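Local coordinates for protein coronin (Toxoplasma gondii, PDB 4OZU) that probably binds actin filaments as a coronin-family protein, the part described here being its WD40-repeat beta-propeller domain, at residues A[237-240]-A[241-245]; A[337-340]-A[341-345]; A[376-380]-A[381-385]. All coordinates share one frame; numbering follows the deposited sequence.

Contact 1 of 3, residues A[237-240]-A[241-245]; sequences TGFG and KMQER
The ring of Phe239 lies alongside the aliphatic part of Arg245, its CE2 atom 3.6 Å from Arg245 CG, the two side chains pointing the same way from one face of the sheet. They belong to an antiparallel non-hydrogen-bonded pair, with the CA atoms of Phe239 and Arg245 4.6 Å apart. Ring and guanidinium planes stand 48° apart, so this is packing against methylenes and no parallel stack. In both residues CG is anti to the carbonyl carbon (chi1 -64° for Phe239, and similar for Arg245), which turns the two chains in the same direction. Farther round the ring, Gln243 O meets the edge near the ring plane, 3.5 Å from Phe239 CD2. The amide of Gln243, folded back by a bend at chi2, brings OE1 to 3.7 Å from Phe239 CB.

The backbone reverses through a type I turn from Gly240 to Gln243 with a G1 bulge, the classic 3:5 hairpin, in which Gln243 takes the left-handed position (phi 63°). Gln243 N donates to Gly240 O over 2.8 Å. The straighter bond, from Gly240 N to Glu244 O, is also 2.8 Å long and closes the hairpin end. Glu244 O additionally receives a CA-H...O contact from Phe239 CA at 3.2 Å. The bent chain of Glu244 folds back toward the turn, OE1 coming 3.4 Å from Gly240 CA and accepting a weak bond from Met242 N.

Arg245 thus appears to divide its roles: methylenes pack on the Phe239 ring, while its charge is probably balanced by salt bridges to the carboxylates of Asp265 and Asp289, with the Ser269 carbonyl as a further acceptor for NH1.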
loop_
_atom_site.group_PDB
_atom_site.type_symbol
_atom_site.label_atom_id
_atom_site.label_comp_id
_atom_site.label_asym_id
_atom_site.label_seq_id
_atom_site.Cartn_x
_atom_site.Cartn_y
_atom_site.Cartn_z
ATOM N N THR A 237 -0.967 -6.110 12.287
ATOM C CA THR A 237 -1.971 -5.574 13.197
ATOM C C THR A 237 -3.059 -6.609 13.340
ATOM O O THR A 237 -3.274 -7.418 12.443
ATOM C CB THR A 237 -2.613 -4.280 12.686
ATOM O OG1 THR A 237 -3.370 -4.571 11.503
ATOM C CG2 THR A 237 -1.565 -3.228 12.381
ATOM N N GLY A 238 -3.771 -6.562 14.450
ATOM C CA GLY A 238 -4.850 -7.494 14.669
ATOM C C GLY A 238 -5.506 -7.230 15.996
ATOM O O GLY A 238 -5.400 -6.131 16.550
ATOM N N PHE A 239 -6.186 -8.244 16.506
ATOM C CA PHE A 239 -6.951 -8.101 17.729
ATOM C C PHE A 239 -6.546 -9.167 18.738
ATOM O O PHE A 239 -6.285 -10.319 18.374
ATOM C CB PHE A 239 -8.444 -8.175 17.420
ATOM C CG PHE A 239 -8.937 -7.045 16.556
ATOM C CD1 PHE A 239 -8.667 -7.027 15.198
ATOM C CD2 PHE A 239 -9.659 -5.997 17.106
ATOM C CE1 PHE A 239 -9.112 -5.984 14.398
ATOM C CE2 PHE A 239 -10.114 -4.954 16.311
ATOM C CZ PHE A 239 -9.839 -4.948 14.957
ATOM N N GLY A 240 -6.470 -8.771 20.002
ATOM C CA GLY A 240 -6.180 -9.702 21.076
ATOM C C GLY A 240 -7.416 -10.488 21.469
ATOM O O GLY A 240 -8.502 -10.275 20.918
ATOM N N LYS A 241 -7.253 -11.384 22.439
ATOM C CA LYS A 241 -8.342 -12.243 22.896
ATOM C C LYS A 241 -9.515 -11.425 23.429
ATOM O O LYS A 241 -10.659 -11.878 23.402
ATOM C CB LYS A 241 -7.841 -13.203 23.981
ATOM C CG LYS A 241 -8.373 -14.622 23.857
ATOM C CD LYS A 241 -7.279 -15.658 24.094
ATOM C CE LYS A 241 -6.822 -15.682 25.546
ATOM N NZ LYS A 241 -5.716 -16.656 25.765
ATOM N N MET A 242 -9.223 -10.222 23.911
ATOM C CA MET A 242 -10.251 -9.330 24.435
ATOM C C MET A 242 -10.669 -8.297 23.390
ATOM O O MET A 242 -11.292 -7.288 23.718
ATOM C CB MET A 242 -9.745 -8.642 25.702
ATOM C CG MET A 242 -9.443 -9.630 26.825
ATOM S SD MET A 242 -9.084 -8.852 28.408
ATOM C CE MET A 242 -7.615 -7.912 28.006
ATOM N N GLN A 243 -10.323 -8.573 22.136
ATOM C CA GLN A 243 -10.681 -7.730 20.992
ATOM C C GLN A 243 -10.074 -6.328 21.045
ATOM O O GLN A 243 -10.569 -5.411 20.388
ATOM C CB GLN A 243 -12.206 -7.626 20.869
ATOM C CG GLN A 243 -12.886 -8.960 20.600
ATOM C CD GLN A 243 -12.633 -9.471 19.191
ATOM O OE1 GLN A 243 -11.902 -8.856 18.415
ATOM N NE2 GLN A 243 -13.244 -10.599 18.855
ATOM N N GLU A 244 -8.997 -6.161 21.806
ATOM C CA GLU A 244 -8.240 -4.914 21.768
ATOM C C GLU A 244 -7.356 -4.909 20.523
ATOM O O GLU A 244 -6.947 -5.967 20.055
ATOM C CB GLU A 244 -7.395 -4.729 23.035
ATOM C CG GLU A 244 -6.158 -5.626 23.165
ATOM C CD GLU A 244 -6.460 -6.968 23.811
ATOM O OE1 GLU A 244 -7.485 -7.592 23.461
ATOM O OE2 GLU A 244 -5.668 -7.398 24.681
ATOM N N ARG A 245 -7.058 -3.730 19.984
ATOM C CA ARG A 245 -6.194 -3.650 18.809
ATOM C C ARG A 245 -4.732 -3.692 19.237
ATOM O O ARG A 245 -4.326 -3.027 20.190
ATOM C CB ARG A 245 -6.490 -2.387 17.989
ATOM C CG ARG A 245 -7.944 -2.330 17.512
ATOM C CD ARG A 245 -8.174 -1.376 16.346
ATOM N NE ARG A 245 -7.963 0.020 16.708
ATOM C CZ ARG A 245 -8.337 1.049 15.955
ATOM N NH1 ARG A 245 -8.951 0.840 14.795
ATOM N NH2 ARG A 245 -8.111 2.290 16.368
#

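Contact 2 of 3, residues A[337-340]-A[341-345]; sequences KQEN and GNVLQ
Glu339 lies beside Gln345 and Val343 on one face of a tight antiparallel hairpin, its CD 3.9 Å from Gln345 CB. Carboxylate and amide planes are 65° apart, so the two side chains pack without stacking. On the other face, Leu344 CD2 reaches Gln338 CB at 3.8 Å.

The backbone bonds set this register. Lys337 and Gln345 exchange two, Gln345 N to Lys337 O being the shorter at 2.7 Å; Glu339 N donates to Val343 O, and the return bond from Val343 N is weak.

Among the polar side chains, Lys337, with CG anti to the backbone N (chi1 176°) and the chain extended beyond, sends NZ to the anti lone pair of Glu339 OE2, a 2.7 Å salt bridge. Gln338 NE2 donates to Asn340 O at 2.9 Å, almost within its own amide plane, and also to Ser30. At the turn a water bridges Asn340 ND2 and Asn342 OD1.

The hairpin joins strands 331-339 and 343-350 in a propeller sheet. Strand 16-25 borders the second strand, with Gln23 and Trp20 bonding the Gln345 amide; this places N-terminal and C-terminal chain portions in one sheet, consistent with the closure common in WD40 propellers.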
loop_
_atom_site.group_PDB
_atom_site.type_symbol
_atom_site.label_atom_id
_atom_site.label_comp_id
_atom_site.label_asym_id
_atom_site.label_seq_id
_atom_site.Cartn_x
_atom_site.Cartn_y
_atom_site.Cartn_z
ATOM N N LYS A 337 -6.738 11.364 2.359
ATOM C CA LYS A 337 -7.822 10.869 3.198
ATOM C C LYS A 337 -9.180 11.178 2.573
ATOM O O LYS A 337 -9.525 12.336 2.442
ATOM C CB LYS A 337 -7.722 11.517 4.585
ATOM C CG LYS A 337 -8.841 11.165 5.550
ATOM C CD LYS A 337 -8.866 12.143 6.715
ATOM C CE LYS A 337 -10.104 11.954 7.578
ATOM N NZ LYS A 337 -10.439 13.202 8.316
ATOM N N GLN A 338 -9.954 10.164 2.191
ATOM C CA GLN A 338 -11.320 10.420 1.723
ATOM C C GLN A 338 -12.214 10.761 2.904
ATOM O O GLN A 338 -12.286 10.009 3.882
ATOM C CB GLN A 338 -11.900 9.219 0.973
ATOM C CG GLN A 338 -13.347 9.404 0.516
ATOM C CD GLN A 338 -13.836 8.238 -0.330
ATOM O OE1 GLN A 338 -13.037 7.533 -0.957
ATOM N NE2 GLN A 338 -15.149 8.021 -0.343
ATOM N N GLU A 339 -12.883 11.903 2.802
ATOM C CA GLU A 339 -13.874 12.321 3.777
ATOM C C GLU A 339 -15.244 12.278 3.117
ATOM O O GLU A 339 -15.459 12.903 2.081
ATOM C CB GLU A 339 -13.553 13.719 4.305
ATOM C CG GLU A 339 -12.226 13.777 5.038
ATOM C CD GLU A 339 -11.958 15.124 5.676
ATOM O OE1 GLU A 339 -12.475 16.140 5.166
ATOM O OE2 GLU A 339 -11.227 15.165 6.689
ATOM N N ASN A 340 -16.157 11.522 3.723
ATOM C CA ASN A 340 -17.474 11.259 3.155
ATOM C C ASN A 340 -17.352 10.726 1.729
ATOM O O ASN A 340 -16.541 9.836 1.481
ATOM C CB ASN A 340 -18.324 12.522 3.220
ATOM C CG ASN A 340 -18.404 13.079 4.623
ATOM O OD1 ASN A 340 -18.925 12.423 5.528
ATOM N ND2 ASN A 340 -17.870 14.277 4.822
ATOM N N GLY A 341 -18.138 11.261 0.799
ATOM C CA GLY A 341 -18.105 10.795 -0.577
ATOM C C GLY A 341 -17.713 11.864 -1.584
ATOM O O GLY A 341 -17.866 11.652 -2.789
ATOM N N ASN A 342 -17.204 12.999 -1.107
ATOM C CA ASN A 342 -16.984 14.148 -1.984
ATOM C C ASN A 342 -15.651 14.881 -1.821
ATOM O O ASN A 342 -15.357 15.784 -2.598
ATOM C CB ASN A 342 -18.127 15.151 -1.798
ATOM C CG ASN A 342 -18.199 15.715 -0.386
ATOM O OD1 ASN A 342 -17.554 15.214 0.536
ATOM N ND2 ASN A 342 -19.006 16.757 -0.213
ATOM N N VAL A 343 -14.843 14.484 -0.843
ATOM C CA VAL A 343 -13.568 15.154 -0.581
ATOM C C VAL A 343 -12.388 14.185 -0.432
ATOM O O VAL A 343 -12.514 13.128 0.194
ATOM C CB VAL A 343 -13.659 16.013 0.703
ATOM C CG1 VAL A 343 -12.271 16.452 1.184
ATOM C CG2 VAL A 343 -14.557 17.229 0.474
ATOM N N LEU A 344 -11.249 14.555 -1.017
ATOM C CA LEU A 344 -9.966 13.965 -0.652
ATOM C C LEU A 344 -9.154 15.034 0.075
ATOM O O LEU A 344 -8.912 16.126 -0.456
ATOM C CB LEU A 344 -9.203 13.430 -1.874
ATOM C CG LEU A 344 -9.801 12.245 -2.640
ATOM C CD1 LEU A 344 -8.905 11.864 -3.813
ATOM C CD2 LEU A 344 -10.005 11.038 -1.740
ATOM N N GLN A 345 -8.754 14.709 1.298
ATOM C CA GLN A 345 -8.067 15.649 2.178
ATOM C C GLN A 345 -6.604 15.252 2.347
ATOM O O GLN A 345 -6.305 14.236 2.967
ATOM C CB GLN A 345 -8.768 15.688 3.541
ATOM C CG GLN A 345 -8.061 16.506 4.606
ATOM C CD GLN A 345 -7.987 17.971 4.248
ATOM O OE1 GLN A 345 -9.003 18.663 4.222
ATOM N NE2 GLN A 345 -6.784 18.452 3.952
HETATM O O HOH W 1 -16.836 15.980 3.018
#

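Contact 3 of 3, residues A[376-380]-A[381-385]; sequences AEEWF and KGENK
Glu383 folds back over the last turn of helix 376-380, its OE2 3.3 Å from Glu378 CB. With CG anti to the carbonyl carbon (chi1 -67°) and the chain extended beyond it, the aliphatic part runs past the backbone of Glu378, and CB of Glu383 comes 3.4 Å from Glu378 O. The two acids are skewed to each other, their carboxylate planes 40° apart, and the OE1 atoms of Glu378 and Glu383 approach to 4.1 Å without a bond between them.

The helix ends in a Schellman motif, which brings Glu383 back beside Glu378. Gly382 has positive phi (100°), and the two bonds of the motif run from its N to Trp379 O at 2.9 Å and, weakly, from Glu383 N to Glu378 O. Lys381 N adds weak bonds to Glu377 O and Glu378 O, and a water joins Lys381 NZ to Glu377 O.

Each acid has a polar partner of its own. Lys385 NZ meets Glu383 OE1 at 2.7 Å from above the carboxylate plane, a salt bridge, and Glu378 OE1 accepts from Thr375 N. Farther out, Trp379 is held by a cation-pi contact with Arg202, which also bonds to the carbonyls of Trp379 and Glu383 and to Asn384 OD1. A further water links Trp379 NE1, weakly, with that same Asn384 OD1. Phe380 packs edge-to-face on Phe166.

The like charges of the two glutamates would tend to repel, and the separate partners, Lys385 for one and the Thr375 amide for the other, probably make their closeness tolerable.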
loop_
_atom_site.group_PDB
_atom_site.type_symbol
_atom_site.label_atom_id
_atom_site.label_comp_id
_atom_site.label_asym_id
_atom_site.label_seq_id
_atom_site.Cartn_x
_atom_site.Cartn_y
_atom_site.Cartn_z
ATOM N N ALA A 376 11.910 -9.797 -15.249
ATOM C CA ALA A 376 11.254 -11.024 -14.811
ATOM C C ALA A 376 12.166 -12.220 -15.066
ATOM O O ALA A 376 12.275 -13.124 -14.239
ATOM C CB ALA A 376 9.928 -11.205 -15.523
ATOM N N GLU A 377 12.829 -12.212 -16.216
ATOM C CA GLU A 377 13.683 -13.323 -16.611
ATOM C C GLU A 377 14.846 -13.477 -15.632
ATOM O O GLU A 377 15.196 -14.594 -15.257
ATOM C CB GLU A 377 14.198 -13.122 -18.041
ATOM C CG GLU A 377 13.125 -13.246 -19.128
ATOM C CD GLU A 377 12.005 -12.217 -19.000
ATOM O OE1 GLU A 377 12.302 -11.030 -18.722
ATOM O OE2 GLU A 377 10.825 -12.601 -19.167
ATOM N N GLU A 378 15.433 -12.357 -15.211
ATOM C CA GLU A 378 16.523 -12.383 -14.233
ATOM C C GLU A 378 16.034 -12.925 -12.893
ATOM O O GLU A 378 16.709 -13.720 -12.246
ATOM C CB GLU A 378 17.114 -10.980 -14.043
ATOM C CG GLU A 378 18.000 -10.511 -15.197
ATOM C CD GLU A 378 18.336 -9.029 -15.111
ATOM O OE1 GLU A 378 17.725 -8.335 -14.282
ATOM O OE2 GLU A 378 19.201 -8.548 -15.869
ATOM N N TRP A 379 14.849 -12.491 -12.492
ATOM C CA TRP A 379 14.259 -12.908 -11.227
ATOM C C TRP A 379 13.988 -14.415 -11.217
ATOM O O TRP A 379 14.254 -15.094 -10.228
ATOM C CB TRP A 379 12.977 -12.121 -10.992
ATOM C CG TRP A 379 12.335 -12.270 -9.662
ATOM C CD1 TRP A 379 12.834 -11.866 -8.452
ATOM C CD2 TRP A 379 11.034 -12.804 -9.400
ATOM N NE1 TRP A 379 11.925 -12.131 -7.454
ATOM C CE2 TRP A 379 10.810 -12.706 -8.013
ATOM C CE3 TRP A 379 10.038 -13.366 -10.204
ATOM C CZ2 TRP A 379 9.638 -13.151 -7.412
ATOM C CZ3 TRP A 379 8.873 -13.809 -9.605
ATOM C CH2 TRP A 379 8.684 -13.705 -8.226
ATOM N N PHE A 380 13.480 -14.940 -12.326
ATOM C CA PHE A 380 13.185 -16.368 -12.402
ATOM C C PHE A 380 14.459 -17.213 -12.419
ATOM O O PHE A 380 14.419 -18.407 -12.134
ATOM C CB PHE A 380 12.334 -16.677 -13.632
ATOM C CG PHE A 380 10.889 -16.313 -13.461
ATOM C CD1 PHE A 380 10.142 -16.878 -12.440
ATOM C CD2 PHE A 380 10.278 -15.413 -14.314
ATOM C CE1 PHE A 380 8.810 -16.551 -12.275
ATOM C CE2 PHE A 380 8.943 -15.080 -14.151
ATOM C CZ PHE A 380 8.211 -15.644 -13.134
ATOM N N LYS A 381 15.585 -16.593 -12.746
ATOM C CA LYS A 381 16.866 -17.286 -12.688
ATOM C C LYS A 381 17.380 -17.354 -11.248
ATOM O O LYS A 381 18.406 -17.976 -10.983
ATOM C CB LYS A 381 17.890 -16.602 -13.602
ATOM C CG LYS A 381 17.680 -16.906 -15.084
ATOM C CD LYS A 381 18.686 -16.190 -15.979
ATOM C CE LYS A 381 18.596 -16.676 -17.422
ATOM N NZ LYS A 381 17.242 -16.507 -18.016
ATOM N N GLY A 382 16.663 -16.714 -10.323
ATOM C CA GLY A 382 16.991 -16.780 -8.908
ATOM C C GLY A 382 17.739 -15.571 -8.371
ATOM O O GLY A 382 18.247 -15.594 -7.248
ATOM N N GLU A 383 17.807 -14.509 -9.165
ATOM C CA GLU A 383 18.502 -13.301 -8.743
ATOM C C GLU A 383 17.711 -12.568 -7.678
ATOM O O GLU A 383 16.474 -12.613 -7.661
ATOM C CB GLU A 383 18.750 -12.370 -9.931
ATOM C CG GLU A 383 19.725 -12.930 -10.958
ATOM C CD GLU A 383 19.924 -11.998 -12.139
ATOM O OE1 GLU A 383 20.061 -10.775 -11.919
ATOM O OE2 GLU A 383 19.939 -12.490 -13.288
ATOM N N ASN A 384 18.440 -11.899 -6.789
ATOM C CA ASN A 384 17.846 -11.004 -5.804
ATOM C C ASN A 384 18.638 -9.708 -5.725
ATOM O O ASN A 384 19.326 -9.448 -4.739
ATOM C CB ASN A 384 17.782 -11.653 -4.423
ATOM C CG ASN A 384 16.886 -12.871 -4.396
ATOM O OD1 ASN A 384 15.667 -12.765 -4.531
ATOM N ND2 ASN A 384 17.487 -14.038 -4.225
ATOM N N LYS A 385 18.545 -8.905 -6.778
ATOM C CA LYS A 385 19.181 -7.595 -6.794
ATOM C C LYS A 385 18.338 -6.608 -5.994
ATOM O O LYS A 385 17.131 -6.487 -6.220
ATOM C CB LYS A 385 19.361 -7.099 -8.232
ATOM C CG LYS A 385 20.076 -8.074 -9.165
ATOM C CD LYS A 385 21.559 -8.185 -8.850
ATOM C CE LYS A 385 22.288 -9.026 -9.892
ATOM N NZ LYS A 385 21.809 -10.437 -9.932
HETATM O O HOH W 2 14.666 -16.964 -16.660
HETATM O O HOH W 3 13.776 -10.993 -5.445
#

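Overall arrangement
From the N terminus onward the three contacts follow in series, none nesting in or crossing another. Contact 1 closes the short connection between strands 233-239 and 245-251, the middle pair of a four-stranded propeller sheet. Contact 2 closes the turn between strands 331-339 and 343-350, in the sheet that also takes in strand 16-25. Contact 3 ends the short helix 376-380 and turns the chain toward strand 389-390, tying this late segment to Arg202, in the loop between strands 195-200 and 205-211, and to Phe166 of strand 164-170. Contacts 1 and 2 have centres about 28 Å apart; contacts 2 and 3, at about 41 Å between centres, lie on opposite sides of the chain's centre.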